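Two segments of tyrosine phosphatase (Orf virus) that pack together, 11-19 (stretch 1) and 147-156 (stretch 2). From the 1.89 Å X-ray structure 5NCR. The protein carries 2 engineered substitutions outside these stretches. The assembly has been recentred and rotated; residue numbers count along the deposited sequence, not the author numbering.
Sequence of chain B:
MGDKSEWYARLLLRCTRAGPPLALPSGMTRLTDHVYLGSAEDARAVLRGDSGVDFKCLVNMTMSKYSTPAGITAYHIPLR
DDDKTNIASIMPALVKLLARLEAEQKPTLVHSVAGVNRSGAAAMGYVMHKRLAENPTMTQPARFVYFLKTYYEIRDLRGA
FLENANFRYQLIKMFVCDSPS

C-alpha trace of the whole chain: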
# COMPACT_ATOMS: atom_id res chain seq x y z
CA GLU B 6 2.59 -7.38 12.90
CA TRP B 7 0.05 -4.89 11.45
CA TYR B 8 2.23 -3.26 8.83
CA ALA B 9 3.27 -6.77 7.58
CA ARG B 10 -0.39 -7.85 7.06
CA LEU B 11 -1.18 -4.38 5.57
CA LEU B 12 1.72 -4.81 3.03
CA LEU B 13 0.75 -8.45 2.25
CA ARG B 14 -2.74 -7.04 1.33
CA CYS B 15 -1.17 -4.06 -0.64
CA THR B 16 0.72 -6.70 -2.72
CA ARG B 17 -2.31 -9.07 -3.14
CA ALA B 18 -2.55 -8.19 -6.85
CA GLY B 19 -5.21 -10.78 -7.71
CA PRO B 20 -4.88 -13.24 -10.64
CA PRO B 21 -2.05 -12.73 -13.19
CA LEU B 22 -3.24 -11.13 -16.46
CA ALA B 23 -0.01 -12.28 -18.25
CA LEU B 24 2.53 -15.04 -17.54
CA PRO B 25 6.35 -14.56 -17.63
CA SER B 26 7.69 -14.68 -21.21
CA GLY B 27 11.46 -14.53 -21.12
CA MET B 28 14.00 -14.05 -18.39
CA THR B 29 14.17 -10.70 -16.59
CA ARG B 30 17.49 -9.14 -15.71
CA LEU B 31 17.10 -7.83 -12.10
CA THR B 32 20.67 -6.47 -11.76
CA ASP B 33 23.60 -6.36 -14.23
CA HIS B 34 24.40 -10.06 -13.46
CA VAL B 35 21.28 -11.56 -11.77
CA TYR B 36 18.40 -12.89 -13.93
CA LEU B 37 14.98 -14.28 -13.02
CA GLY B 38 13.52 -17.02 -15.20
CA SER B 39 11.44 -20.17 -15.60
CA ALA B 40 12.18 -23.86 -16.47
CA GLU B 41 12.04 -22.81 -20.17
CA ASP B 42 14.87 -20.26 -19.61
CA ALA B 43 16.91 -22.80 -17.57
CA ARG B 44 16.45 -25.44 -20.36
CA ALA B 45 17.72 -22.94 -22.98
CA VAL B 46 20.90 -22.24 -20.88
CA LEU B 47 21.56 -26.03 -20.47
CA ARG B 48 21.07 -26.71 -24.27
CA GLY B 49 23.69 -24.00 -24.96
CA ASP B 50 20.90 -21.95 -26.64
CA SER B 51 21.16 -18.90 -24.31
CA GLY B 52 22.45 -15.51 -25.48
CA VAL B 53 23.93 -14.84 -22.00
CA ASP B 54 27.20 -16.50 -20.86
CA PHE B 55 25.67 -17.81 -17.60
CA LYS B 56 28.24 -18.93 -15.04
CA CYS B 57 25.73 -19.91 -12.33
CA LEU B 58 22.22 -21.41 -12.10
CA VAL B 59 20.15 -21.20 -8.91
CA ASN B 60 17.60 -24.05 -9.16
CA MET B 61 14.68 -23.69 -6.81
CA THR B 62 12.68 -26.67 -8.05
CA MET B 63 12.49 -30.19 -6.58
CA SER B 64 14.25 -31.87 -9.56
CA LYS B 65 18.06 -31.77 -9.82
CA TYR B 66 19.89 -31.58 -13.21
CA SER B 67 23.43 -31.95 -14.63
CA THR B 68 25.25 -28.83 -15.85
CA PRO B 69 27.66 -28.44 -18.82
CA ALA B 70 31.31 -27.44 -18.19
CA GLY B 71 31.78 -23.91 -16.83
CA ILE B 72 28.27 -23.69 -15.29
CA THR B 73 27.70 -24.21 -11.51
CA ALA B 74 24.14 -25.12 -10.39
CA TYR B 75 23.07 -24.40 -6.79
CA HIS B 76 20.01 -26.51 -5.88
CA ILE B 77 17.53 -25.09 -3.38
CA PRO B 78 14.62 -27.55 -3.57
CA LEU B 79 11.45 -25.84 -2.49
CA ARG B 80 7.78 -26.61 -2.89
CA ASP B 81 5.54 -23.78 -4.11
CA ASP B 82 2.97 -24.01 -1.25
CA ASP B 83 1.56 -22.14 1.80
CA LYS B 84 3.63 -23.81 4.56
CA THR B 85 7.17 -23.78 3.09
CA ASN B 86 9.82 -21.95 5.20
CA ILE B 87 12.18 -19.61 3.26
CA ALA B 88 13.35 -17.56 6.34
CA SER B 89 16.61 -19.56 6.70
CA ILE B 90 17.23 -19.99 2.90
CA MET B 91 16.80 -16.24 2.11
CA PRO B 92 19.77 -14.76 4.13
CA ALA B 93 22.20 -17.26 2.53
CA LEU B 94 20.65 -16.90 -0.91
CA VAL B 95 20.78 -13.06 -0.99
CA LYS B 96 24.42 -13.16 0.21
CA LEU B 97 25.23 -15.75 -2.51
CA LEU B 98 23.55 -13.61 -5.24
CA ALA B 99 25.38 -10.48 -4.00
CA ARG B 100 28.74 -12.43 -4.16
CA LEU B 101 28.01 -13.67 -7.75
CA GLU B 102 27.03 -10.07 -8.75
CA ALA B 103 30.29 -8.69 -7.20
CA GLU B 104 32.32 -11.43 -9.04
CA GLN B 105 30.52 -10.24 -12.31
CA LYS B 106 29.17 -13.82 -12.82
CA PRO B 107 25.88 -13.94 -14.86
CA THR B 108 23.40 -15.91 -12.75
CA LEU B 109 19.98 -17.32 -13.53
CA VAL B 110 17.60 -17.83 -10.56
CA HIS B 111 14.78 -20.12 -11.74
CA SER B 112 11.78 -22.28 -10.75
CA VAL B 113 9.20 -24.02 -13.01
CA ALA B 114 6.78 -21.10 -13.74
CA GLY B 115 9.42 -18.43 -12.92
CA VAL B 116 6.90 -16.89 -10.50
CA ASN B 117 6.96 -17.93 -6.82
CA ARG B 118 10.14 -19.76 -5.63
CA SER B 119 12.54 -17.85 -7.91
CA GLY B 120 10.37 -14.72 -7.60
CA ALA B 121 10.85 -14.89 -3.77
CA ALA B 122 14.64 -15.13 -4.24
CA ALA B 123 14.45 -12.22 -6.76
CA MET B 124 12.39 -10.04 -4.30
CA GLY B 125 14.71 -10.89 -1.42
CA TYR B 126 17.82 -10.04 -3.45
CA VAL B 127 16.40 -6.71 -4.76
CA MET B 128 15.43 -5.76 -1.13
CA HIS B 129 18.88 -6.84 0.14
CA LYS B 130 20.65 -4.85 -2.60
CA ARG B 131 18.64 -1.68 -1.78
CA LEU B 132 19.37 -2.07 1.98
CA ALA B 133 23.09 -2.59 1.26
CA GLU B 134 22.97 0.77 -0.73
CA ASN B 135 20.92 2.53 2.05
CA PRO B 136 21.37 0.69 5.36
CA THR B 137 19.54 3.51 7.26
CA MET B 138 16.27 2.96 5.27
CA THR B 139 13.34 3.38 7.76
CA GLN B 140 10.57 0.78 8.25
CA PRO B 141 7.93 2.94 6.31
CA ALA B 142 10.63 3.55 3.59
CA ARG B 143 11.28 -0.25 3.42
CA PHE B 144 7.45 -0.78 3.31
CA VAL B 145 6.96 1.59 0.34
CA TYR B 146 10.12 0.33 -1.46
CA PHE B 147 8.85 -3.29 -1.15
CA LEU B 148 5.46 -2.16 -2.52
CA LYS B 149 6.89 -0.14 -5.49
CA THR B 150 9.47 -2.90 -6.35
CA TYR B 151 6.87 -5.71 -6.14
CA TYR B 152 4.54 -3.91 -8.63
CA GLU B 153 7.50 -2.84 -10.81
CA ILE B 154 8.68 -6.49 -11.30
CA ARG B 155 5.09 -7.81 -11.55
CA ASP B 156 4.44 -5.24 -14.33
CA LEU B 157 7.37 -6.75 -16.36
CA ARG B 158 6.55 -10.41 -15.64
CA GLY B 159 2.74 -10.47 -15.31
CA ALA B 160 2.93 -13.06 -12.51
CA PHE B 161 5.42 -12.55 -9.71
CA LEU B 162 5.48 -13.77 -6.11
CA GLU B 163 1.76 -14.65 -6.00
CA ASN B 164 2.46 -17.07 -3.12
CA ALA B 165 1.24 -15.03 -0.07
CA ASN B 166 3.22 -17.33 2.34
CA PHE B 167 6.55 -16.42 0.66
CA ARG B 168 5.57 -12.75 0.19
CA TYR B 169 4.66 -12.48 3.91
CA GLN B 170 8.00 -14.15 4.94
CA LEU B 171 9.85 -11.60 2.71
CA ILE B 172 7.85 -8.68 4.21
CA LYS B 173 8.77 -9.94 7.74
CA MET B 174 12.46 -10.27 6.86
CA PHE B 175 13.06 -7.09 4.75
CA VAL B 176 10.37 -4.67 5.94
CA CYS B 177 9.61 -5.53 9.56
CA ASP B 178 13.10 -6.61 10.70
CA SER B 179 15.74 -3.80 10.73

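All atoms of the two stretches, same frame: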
# COMPACT_ATOMS: atom_id res chain seq x y z
N LEU B 11 -0.77 -5.51 6.41
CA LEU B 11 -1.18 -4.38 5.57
C LEU B 11 -0.44 -4.50 4.20
O LEU B 11 -1.07 -4.45 3.15
CB LEU B 11 -0.75 -3.07 6.25
CG LEU B 11 -1.70 -1.90 6.32
CD1 LEU B 11 -3.11 -2.29 6.82
CD2 LEU B 11 -1.15 -0.85 7.25
N LEU B 12 0.89 -4.68 4.24
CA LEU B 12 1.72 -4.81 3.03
C LEU B 12 1.41 -6.09 2.22
O LEU B 12 1.33 -6.03 0.99
CB LEU B 12 3.22 -4.70 3.34
CG LEU B 12 4.19 -4.64 2.13
CD1 LEU B 12 3.79 -3.51 1.12
CD2 LEU B 12 5.61 -4.46 2.60
N LEU B 13 1.16 -7.22 2.91
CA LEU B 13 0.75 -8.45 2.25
C LEU B 13 -0.54 -8.22 1.44
O LEU B 13 -0.62 -8.68 0.32
CB LEU B 13 0.56 -9.56 3.27
CG LEU B 13 0.32 -10.95 2.67
CD1 LEU B 13 1.59 -11.46 1.91
CD2 LEU B 13 -0.12 -11.92 3.72
N ARG B 14 -1.50 -7.44 2.00
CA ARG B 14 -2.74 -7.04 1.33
C ARG B 14 -2.46 -6.08 0.19
O ARG B 14 -3.04 -6.29 -0.87
CB ARG B 14 -3.74 -6.43 2.33
CG ARG B 14 -5.17 -6.52 1.82
CD ARG B 14 -6.16 -5.87 2.75
NE ARG B 14 -7.46 -5.69 2.10
CZ ARG B 14 -8.53 -5.15 2.69
NH1 ARG B 14 -8.47 -4.75 3.95
NH2 ARG B 14 -9.66 -5.02 2.02
N CYS B 15 -1.61 -5.01 0.41
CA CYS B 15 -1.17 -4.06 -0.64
C CYS B 15 -0.63 -4.80 -1.88
O CYS B 15 -0.80 -4.33 -3.01
CB CYS B 15 -0.10 -3.11 -0.11
SG CYS B 15 -0.73 -1.76 0.92
N THR B 16 0.07 -5.92 -1.66
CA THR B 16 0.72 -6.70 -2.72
C THR B 16 -0.11 -7.92 -3.18
O THR B 16 0.40 -8.73 -3.99
CB THR B 16 2.14 -7.06 -2.29
OG1 THR B 16 2.13 -7.77 -1.05
CG2 THR B 16 3.06 -5.86 -2.21
N ARG B 17 -1.36 -8.06 -2.69
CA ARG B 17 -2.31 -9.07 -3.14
C ARG B 17 -2.91 -8.46 -4.43
O ARG B 17 -3.85 -7.67 -4.40
CB ARG B 17 -3.40 -9.32 -2.07
CG ARG B 17 -4.32 -10.48 -2.37
CD ARG B 17 -5.27 -10.73 -1.23
NE ARG B 17 -6.07 -11.93 -1.45
CZ ARG B 17 -7.37 -12.04 -1.17
NH1 ARG B 17 -8.04 -11.01 -0.67
NH2 ARG B 17 -8.01 -13.18 -1.41
N ALA B 18 -2.25 -8.75 -5.55
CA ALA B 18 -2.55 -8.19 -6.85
C ALA B 18 -3.66 -8.91 -7.64
O ALA B 18 -4.05 -8.45 -8.72
CB ALA B 18 -1.27 -8.11 -7.67
N GLY B 19 -4.17 -9.99 -7.06
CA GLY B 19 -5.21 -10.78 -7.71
C GLY B 19 -4.60 -11.71 -8.74
O GLY B 19 -3.38 -11.89 -8.78
N PHE B 147 9.27 -1.92 -0.88
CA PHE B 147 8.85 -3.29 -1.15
C PHE B 147 7.63 -3.24 -2.09
O PHE B 147 7.57 -3.97 -3.07
CB PHE B 147 8.47 -4.01 0.16
CG PHE B 147 8.22 -5.50 -0.01
CD1 PHE B 147 7.02 -5.96 -0.55
CD2 PHE B 147 9.16 -6.43 0.43
CE1 PHE B 147 6.78 -7.34 -0.68
CE2 PHE B 147 8.95 -7.80 0.24
CZ PHE B 147 7.75 -8.25 -0.28
N LEU B 148 6.67 -2.38 -1.76
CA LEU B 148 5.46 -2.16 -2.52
C LEU B 148 5.74 -1.76 -3.98
O LEU B 148 5.26 -2.43 -4.90
CB LEU B 148 4.60 -1.09 -1.81
CG LEU B 148 3.31 -0.71 -2.49
CD1 LEU B 148 2.37 -1.92 -2.67
CD2 LEU B 148 2.66 0.39 -1.74
N LYS B 149 6.54 -0.70 -4.18
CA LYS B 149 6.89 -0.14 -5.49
C LYS B 149 7.66 -1.21 -6.31
O LYS B 149 7.31 -1.41 -7.47
CB LYS B 149 7.72 1.13 -5.29
CG LYS B 149 8.20 1.85 -6.54
CD LYS B 149 8.83 3.22 -6.16
CE LYS B 149 10.01 3.64 -7.01
NZ LYS B 149 9.58 4.28 -8.28
N THR B 150 8.62 -1.90 -5.70
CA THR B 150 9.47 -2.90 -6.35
C THR B 150 8.66 -4.13 -6.75
O THR B 150 8.86 -4.66 -7.83
CB THR B 150 10.65 -3.25 -5.44
OG1 THR B 150 11.31 -2.03 -5.12
CG2 THR B 150 11.62 -4.22 -6.07
N TYR B 151 7.74 -4.57 -5.88
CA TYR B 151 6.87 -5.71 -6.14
C TYR B 151 6.03 -5.45 -7.42
O TYR B 151 5.96 -6.32 -8.29
CB TYR B 151 5.94 -5.96 -4.94
CG TYR B 151 4.99 -7.09 -5.24
CD1 TYR B 151 5.42 -8.41 -5.18
CD2 TYR B 151 3.71 -6.84 -5.70
CE1 TYR B 151 4.58 -9.46 -5.55
CE2 TYR B 151 2.85 -7.88 -6.07
CZ TYR B 151 3.30 -9.18 -6.00
OH TYR B 151 2.47 -10.22 -6.33
N TYR B 152 5.38 -4.28 -7.49
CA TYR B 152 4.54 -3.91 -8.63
C TYR B 152 5.36 -3.60 -9.88
O TYR B 152 4.91 -3.89 -10.97
CB TYR B 152 3.55 -2.80 -8.28
CG TYR B 152 2.35 -3.38 -7.56
CD1 TYR B 152 1.47 -4.23 -8.23
CD2 TYR B 152 2.13 -3.14 -6.21
CE1 TYR B 152 0.40 -4.83 -7.56
CE2 TYR B 152 1.06 -3.72 -5.54
CZ TYR B 152 0.18 -4.56 -6.23
OH TYR B 152 -0.86 -5.20 -5.60
N GLU B 153 6.60 -3.12 -9.69
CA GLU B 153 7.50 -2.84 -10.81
C GLU B 153 7.88 -4.15 -11.52
O GLU B 153 7.76 -4.24 -12.75
CB GLU B 153 8.73 -2.09 -10.29
CG GLU B 153 9.68 -1.53 -11.35
CD GLU B 153 10.59 -0.44 -10.79
OE1 GLU B 153 11.81 -0.50 -11.08
OE2 GLU B 153 10.09 0.45 -10.06
N ILE B 154 8.29 -5.19 -10.76
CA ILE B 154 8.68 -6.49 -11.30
C ILE B 154 7.46 -7.22 -11.84
O ILE B 154 7.53 -7.79 -12.93
CB ILE B 154 9.53 -7.35 -10.28
CG1 ILE B 154 10.81 -6.60 -9.90
CG2 ILE B 154 9.85 -8.76 -10.89
CD1 ILE B 154 11.54 -7.11 -8.64
N ARG B 155 6.33 -7.18 -11.10
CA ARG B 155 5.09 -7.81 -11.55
C ARG B 155 4.59 -7.19 -12.87
O ARG B 155 4.02 -7.90 -13.69
CB ARG B 155 3.98 -7.74 -10.50
CG ARG B 155 2.94 -8.83 -10.65
CD ARG B 155 1.91 -8.74 -9.55
NE ARG B 155 0.95 -9.84 -9.60
CZ ARG B 155 -0.19 -9.83 -10.29
NH1 ARG B 155 -0.53 -8.76 -11.00
NH2 ARG B 155 -1.01 -10.88 -10.26
N ASP B 156 4.82 -5.90 -13.08
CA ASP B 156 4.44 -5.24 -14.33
C ASP B 156 5.22 -5.86 -15.51
O ASP B 156 4.64 -6.04 -16.58
CB ASP B 156 4.68 -3.72 -14.26
CG ASP B 156 4.21 -2.92 -15.47
OD1 ASP B 156 3.28 -3.41 -16.17
OD2 ASP B 156 4.77 -1.82 -15.73
O HOH W 1 -0.12 -11.08 -5.63

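A short hydrogen bond is made at the point where the first helix gives out: the phenol of Tyr 152 donates to the backbone carbonyl of Cys 15, with Tyr 152 OH lying 2.7 Å from Cys 15 O. Cys 15 is the last helical residue of its segment, and Thr 16 is the first to leave helical phi/psi, so the tyrosine supplies a side-chain donor to a carbonyl at the helix terminus. The carbonyl oxygen lies at the edge of the Tyr 152 ring, near its plane, as expected for an in-plane phenolic donor.

Thr 16 is the most heavily covered residue of the contact. Its side chain, in the p rotamer, is held back against its own helix by a hydrogen bond from Thr 16 OG1 to Leu 12 O (2.8 Å), the same carbonyl that accepts from Thr 16 N at 2.9 Å. With the hydroxyl turned to the backbone, the carbon atoms meet the second helix. Thr 16 CB sits over one face of the Tyr 151 ring, 4.0 Å from its centroid and 22° off the ring normal, a CH-pi contact, while Thr 16 CG2 reaches Leu 148 CD1 at 4.0 Å and approaches the edge of the Phe 147 ring.

Before this turn the packing is apolar. The two helices run in nearly the same direction, at 23° to each other, with their axes 10.5 Å apart at closest approach, a spacing bridged by side chains. Leu 12 points toward the second helix and packs on two neighbours: Leu 12 CD2 lies 3.8 Å from Phe 147 CD1, and Leu 12 CD1 lies 3.9 Å from Leu 148 CB. Leu 148 starts out sideways, but its end comes nearer and places Leu 148 CD1 3.8 Å from Cys 15 CB.

Beyond the helix, Ala 18 turns its methyl toward the second stretch. Ala 18 CB packs 3.7 Å from Tyr 152 CE1 and over one face of the Arg 155 guanidinium, 3.3 Å from Arg 155 CZ. The carbonyl of Gly 19 is less well placed: Gly 19 O is 3.0 Å from Arg 155 NH2, but the angle is too poor for a hydrogen bond, and NH2 is satisfied elsewhere in the structure. A water completes the polar contacts, accepting from Ala 18 N at 3.2 Å and hydrogen-bonding to Tyr 151 OH at 2.8 Å, thereby linking the loop backbone to a second tyrosine hydroxyl.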